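Local coordinates for protein probable ATP-dependent kinase TDA10 (Saccharomyces cerevisiae, PDB 1ODF) that probably acts as an ATP-dependent kinase of the GLYK family, phosphorylating a substrate that has not yet been identified, at residues K18-W23 with C30-F35; L81-Q86 with P99-M104. All blocks are in the same frame, centred on the assembly; numbering follows the deposited sequence.

In the fold
From the N terminus, helix 8-24 runs into a short connection, and contact 1 closes it by laying the helix end against strand 32-37, a central strand of the mixed sheet. That strand leads straight into the predicted ATP-binding P-loop, Gly38 to Ser45, and helix 44-59, as in P-loop kinases. After strand 65-69 comes helix 77-86; contact 2 closes the loop that follows it, bringing residues 99-104 back to the helix just before helix 104-114. The two contacts are in series, neither enclosing nor crossing the other. The centres of contact 1 and contact 2 are about 32 Å apart, on opposite sides of the chain's centre, and the contacts do not touch.

Contact 1: residues K18-W23 with C30-F35; sequences KYIPEW and CPLFIF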
# COMPACT_ATOMS: atom_id res chain seq x y z
N LYS A 18 -17.21 3.92 13.44
CA LYS A 18 -17.86 2.91 14.27
C LYS A 18 -16.79 2.05 14.92
O LYS A 18 -16.78 1.86 16.14
CB LYS A 18 -18.78 2.01 13.43
CG LYS A 18 -19.13 0.70 14.14
CD LYS A 18 -20.06 -0.20 13.32
CE LYS A 18 -20.22 -1.58 13.97
NZ LYS A 18 -20.76 -1.55 15.36
N TYR A 19 -15.87 1.54 14.11
CA TYR A 19 -14.84 0.65 14.62
C TYR A 19 -13.70 1.22 15.45
O TYR A 19 -13.25 0.56 16.38
CB TYR A 19 -14.28 -0.20 13.48
CG TYR A 19 -15.26 -1.27 13.02
CD1 TYR A 19 -16.20 -1.01 12.03
CD2 TYR A 19 -15.27 -2.53 13.64
CE1 TYR A 19 -17.15 -1.99 11.66
CE2 TYR A 19 -16.20 -3.50 13.28
CZ TYR A 19 -17.14 -3.22 12.29
OH TYR A 19 -18.04 -4.19 11.94
N ILE A 20 -13.24 2.42 15.14
CA ILE A 20 -12.14 3.00 15.91
C ILE A 20 -12.57 3.22 17.36
O ILE A 20 -11.86 2.83 18.29
CB ILE A 20 -11.61 4.29 15.25
CG1 ILE A 20 -10.78 3.90 14.01
CG2 ILE A 20 -10.76 5.08 16.25
CD1 ILE A 20 -10.26 5.08 13.19
N PRO A 21 -13.74 3.85 17.58
CA PRO A 21 -14.19 4.07 18.95
C PRO A 21 -14.34 2.74 19.70
O PRO A 21 -14.02 2.64 20.89
CB PRO A 21 -15.53 4.78 18.76
CG PRO A 21 -15.28 5.58 17.49
CD PRO A 21 -14.62 4.54 16.62
N GLU A 22 -14.80 1.71 18.99
CA GLU A 22 -14.96 0.39 19.58
C GLU A 22 -13.60 -0.21 19.95
O GLU A 22 -13.49 -0.99 20.90
CB GLU A 22 -15.73 -0.53 18.62
CG GLU A 22 -17.25 -0.33 18.70
CD GLU A 22 -18.03 -1.15 17.68
OE1 GLU A 22 -17.52 -2.20 17.22
OE2 GLU A 22 -19.17 -0.76 17.34
N TRP A 23 -12.56 0.14 19.20
CA TRP A 23 -11.23 -0.35 19.52
C TRP A 23 -10.73 0.36 20.79
O TRP A 23 -10.15 -0.27 21.67
CB TRP A 23 -10.27 -0.08 18.36
CG TRP A 23 -8.82 -0.10 18.77
CD1 TRP A 23 -8.00 0.99 18.97
CD2 TRP A 23 -8.02 -1.25 19.02
NE1 TRP A 23 -6.73 0.57 19.32
CE2 TRP A 23 -6.71 -0.80 19.36
CE3 TRP A 23 -8.27 -2.64 19.00
CZ2 TRP A 23 -5.66 -1.68 19.66
CZ3 TRP A 23 -7.23 -3.51 19.30
CH2 TRP A 23 -5.93 -3.02 19.63
N CYS A 30 -1.58 -0.91 22.71
CA CYS A 30 -0.80 -1.21 21.51
C CYS A 30 -1.37 -0.40 20.35
O CYS A 30 -2.51 0.07 20.40
CB CYS A 30 -0.87 -2.71 21.19
SG CYS A 30 -2.52 -3.31 20.75
N PRO A 31 -0.58 -0.20 19.28
CA PRO A 31 -1.10 0.57 18.15
C PRO A 31 -2.24 -0.15 17.42
O PRO A 31 -2.38 -1.37 17.49
CB PRO A 31 0.13 0.72 17.23
CG PRO A 31 1.30 0.43 18.13
CD PRO A 31 0.79 -0.65 19.03
N LEU A 32 -3.08 0.63 16.76
CA LEU A 32 -4.16 0.08 15.96
C LEU A 32 -3.71 0.47 14.55
O LEU A 32 -3.49 1.65 14.28
CB LEU A 32 -5.49 0.77 16.26
CG LEU A 32 -6.81 0.23 15.67
CD1 LEU A 32 -7.56 1.35 15.01
CD2 LEU A 32 -6.59 -0.88 14.69
N PHE A 33 -3.53 -0.51 13.68
CA PHE A 33 -3.14 -0.20 12.31
C PHE A 33 -4.35 -0.07 11.40
O PHE A 33 -5.39 -0.70 11.63
CB PHE A 33 -2.19 -1.27 11.76
CG PHE A 33 -0.77 -1.10 12.22
CD1 PHE A 33 -0.44 -1.23 13.57
CD2 PHE A 33 0.23 -0.77 11.31
CE1 PHE A 33 0.87 -1.02 14.00
CE2 PHE A 33 1.54 -0.55 11.73
CZ PHE A 33 1.86 -0.68 13.09
N ILE A 34 -4.22 0.77 10.38
CA ILE A 34 -5.27 0.95 9.40
C ILE A 34 -4.61 0.87 8.02
O ILE A 34 -3.82 1.74 7.64
CB ILE A 34 -5.98 2.30 9.57
CG1 ILE A 34 -6.64 2.36 10.95
CG2 ILE A 34 -7.06 2.45 8.49
CD1 ILE A 34 -7.39 3.63 11.21
N PHE A 35 -4.91 -0.22 7.32
CA PHE A 35 -4.35 -0.48 6.01
C PHE A 35 -5.29 -0.10 4.87
O PHE A 35 -6.48 -0.43 4.90
CB PHE A 35 -4.02 -1.97 5.85
CG PHE A 35 -2.96 -2.47 6.79
CD1 PHE A 35 -3.18 -3.62 7.55
CD2 PHE A 35 -1.73 -1.82 6.90
CE1 PHE A 35 -2.19 -4.12 8.40
CE2 PHE A 35 -0.73 -2.31 7.75
CZ PHE A 35 -0.96 -3.46 8.50
O HOH W 1 -4.37 2.31 20.05
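Trp23 lies with one face over Leu32, and this indole contact dominates the meeting of helix 8-24 with the start of strand 32-37. In the CH-pi contact, Leu32 CG sits 3.5 Å from the centroid of the Trp23 five-membered ring and only 7° off its normal. Leu32 CB is shifted toward the rim, 3.3 Å from Trp23 NE1. The indole reaches across because Trp23 CG is anti to the backbone N (chi1 160°), and the two side chains run alongside each other, pointing opposite ways.

A sulfur-aromatic contact engages the ring edge: Cys30 SG lies near the indole plane, 3.6 Å from Trp23 CH2. In the same plane, one water joins the segments. It accepts from Trp23 NE1 at 3.0 Å and donates to Cys30 O at 2.9 Å, so it satisfies the indole N-H although no direct hydrogen bond crosses the contact.

Apolar packing continues one helical turn earlier, where the methyls Ile20 CD1 and Ile34 CD1 meet at 3.8 Å, the side chains crossing at about a right angle. Ile155 of the neighbouring strand and Leu55 and Tyr59 of helix 44-59 extend this layer. The axes of segments 18-23 and 32-35 run nearly antiparallel, at 163°, and come within 10.8 Å.

Replacing Trp23 by alanine would probably uncover Leu32, leave the Cys30 sulfur without its ring edge and take the N-H donor from the water. The chemistry is that of a helix packed on a sheet by hydrocarbon and aromatic surface, with a single water-mediated polar link joining the indole to the backbone just before the strand.

Contact 2: residues L81-Q86 with P99-M104; sequences LKLNEQ and PGTHDM
Leu83 reaches the flat peptide group between Gly100 and Thr101 from above its plane: CD2 lies 3.3 Å from Gly100 O, well tilted out of the carbonyl plane. The His102 side chain leaves the backbone on the side away from the helix; Tyr74 stacks on its ring, Tyr192 meets it at about a right angle, and Asp71 and Tyr192 bind its nitrogens.

The same Leu83 methyl, CD2, also touches Thr101 CG2 at 4.0 Å, the two side chains crossing roughly perpendicularly. With Thr101 CG2 anti to the carbonyl carbon and OG1 between the backbone N and the carbonyl carbon (chi1 62°), the methyl faces the helix while the hydroxyl bonds to Leu98 O and Gly97 N within its own loop. Gly100 has a positive phi, 114°, where a beta carbon would collide with the carbonyl oxygen of Pro99, so the backbone here needs a glycine.

No hydrogen bond crosses between the segments. One leucine branch packs helix 77-86 onto a loop in which Gly100 N is bonded to the Tyr192 hydroxyl, so the join between the helix and the loop leading into helix 104-114 rests on van der Waals contact of one methyl with a carbonyl oxygen and a threonine methyl.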
# COMPACT_ATOMS: atom_id res chain seq x y z
N LEU A 81 20.18 0.34 -7.06
CA LEU A 81 21.16 0.05 -8.10
C LEU A 81 21.78 -1.31 -7.80
O LEU A 81 22.01 -2.11 -8.71
CB LEU A 81 22.25 1.12 -8.13
CG LEU A 81 21.80 2.52 -8.55
CD1 LEU A 81 23.00 3.45 -8.55
CD2 LEU A 81 21.15 2.47 -9.94
N LYS A 82 22.03 -1.55 -6.52
CA LYS A 82 22.61 -2.81 -6.06
C LYS A 82 21.61 -3.92 -6.36
O LYS A 82 21.98 -5.01 -6.79
CB LYS A 82 22.88 -2.76 -4.55
CG LYS A 82 23.24 -4.10 -3.93
CD LYS A 82 22.79 -4.19 -2.46
CE LYS A 82 23.68 -3.40 -1.51
NZ LYS A 82 25.04 -4.02 -1.38
N LEU A 83 20.33 -3.64 -6.14
CA LEU A 83 19.28 -4.61 -6.39
C LEU A 83 19.17 -4.91 -7.88
O LEU A 83 18.87 -6.04 -8.27
CB LEU A 83 17.94 -4.09 -5.88
CG LEU A 83 16.79 -5.09 -6.04
CD1 LEU A 83 17.02 -6.26 -5.08
CD2 LEU A 83 15.45 -4.42 -5.77
N ASN A 84 19.39 -3.89 -8.71
CA ASN A 84 19.30 -4.06 -10.16
C ASN A 84 20.22 -5.17 -10.65
O ASN A 84 19.78 -6.07 -11.37
CB ASN A 84 19.68 -2.76 -10.89
CG ASN A 84 18.59 -1.72 -10.82
OD1 ASN A 84 17.40 -2.04 -10.85
ND2 ASN A 84 18.98 -0.45 -10.74
N GLU A 85 21.48 -5.09 -10.26
CA GLU A 85 22.49 -6.07 -10.65
C GLU A 85 22.25 -7.43 -10.00
O GLU A 85 22.30 -8.46 -10.67
CB GLU A 85 23.88 -5.56 -10.29
CG GLU A 85 24.00 -5.10 -8.85
CD GLU A 85 25.35 -4.47 -8.54
OE1 GLU A 85 25.70 -3.46 -9.20
OE2 GLU A 85 26.06 -4.99 -7.65
N GLN A 86 21.98 -7.43 -8.69
CA GLN A 86 21.73 -8.66 -7.96
C GLN A 86 20.73 -9.52 -8.73
O GLN A 86 20.88 -10.74 -8.82
CB GLN A 86 21.19 -8.35 -6.57
CG GLN A 86 21.29 -9.50 -5.59
CD GLN A 86 20.56 -9.20 -4.29
OE1 GLN A 86 20.70 -8.12 -3.73
NE2 GLN A 86 19.78 -10.17 -3.82
N PRO A 99 7.26 -5.39 -5.21
CA PRO A 99 7.67 -5.87 -3.90
C PRO A 99 9.13 -6.33 -4.04
O PRO A 99 9.47 -7.02 -4.99
CB PRO A 99 6.73 -7.04 -3.65
CG PRO A 99 5.49 -6.63 -4.36
CD PRO A 99 6.02 -6.06 -5.65
N GLY A 100 9.97 -5.94 -3.09
CA GLY A 100 11.37 -6.31 -3.16
C GLY A 100 12.21 -5.07 -3.38
O GLY A 100 13.43 -5.09 -3.21
N THR A 101 11.56 -3.97 -3.75
CA THR A 101 12.24 -2.71 -3.98
C THR A 101 12.13 -1.77 -2.78
O THR A 101 12.42 -0.58 -2.88
CB THR A 101 11.69 -1.98 -5.23
OG1 THR A 101 10.30 -1.67 -5.04
CG2 THR A 101 11.86 -2.85 -6.47
N HIS A 102 11.70 -2.32 -1.64
CA HIS A 102 11.58 -1.53 -0.43
C HIS A 102 12.61 -1.95 0.61
O HIS A 102 13.08 -3.08 0.62
CB HIS A 102 10.17 -1.65 0.18
CG HIS A 102 9.10 -1.04 -0.65
ND1 HIS A 102 8.42 -1.74 -1.63
CD2 HIS A 102 8.59 0.21 -0.67
CE1 HIS A 102 7.55 -0.95 -2.21
NE2 HIS A 102 7.63 0.24 -1.65
N ASP A 103 12.95 -1.02 1.50
CA ASP A 103 13.93 -1.28 2.55
C ASP A 103 13.26 -1.97 3.74
O ASP A 103 12.75 -1.30 4.65
CB ASP A 103 14.57 0.04 2.97
CG ASP A 103 15.79 -0.15 3.84
OD1 ASP A 103 16.54 0.83 4.03
OD2 ASP A 103 16.00 -1.28 4.34
N MET A 104 13.28 -3.30 3.74
CA MET A 104 12.65 -4.08 4.80
C MET A 104 13.33 -3.95 6.15
O MET A 104 12.67 -3.93 7.19
CB MET A 104 12.58 -5.55 4.42
CG MET A 104 11.95 -5.80 3.06
SD MET A 104 10.43 -4.85 2.85
CE MET A 104 9.34 -5.69 4.04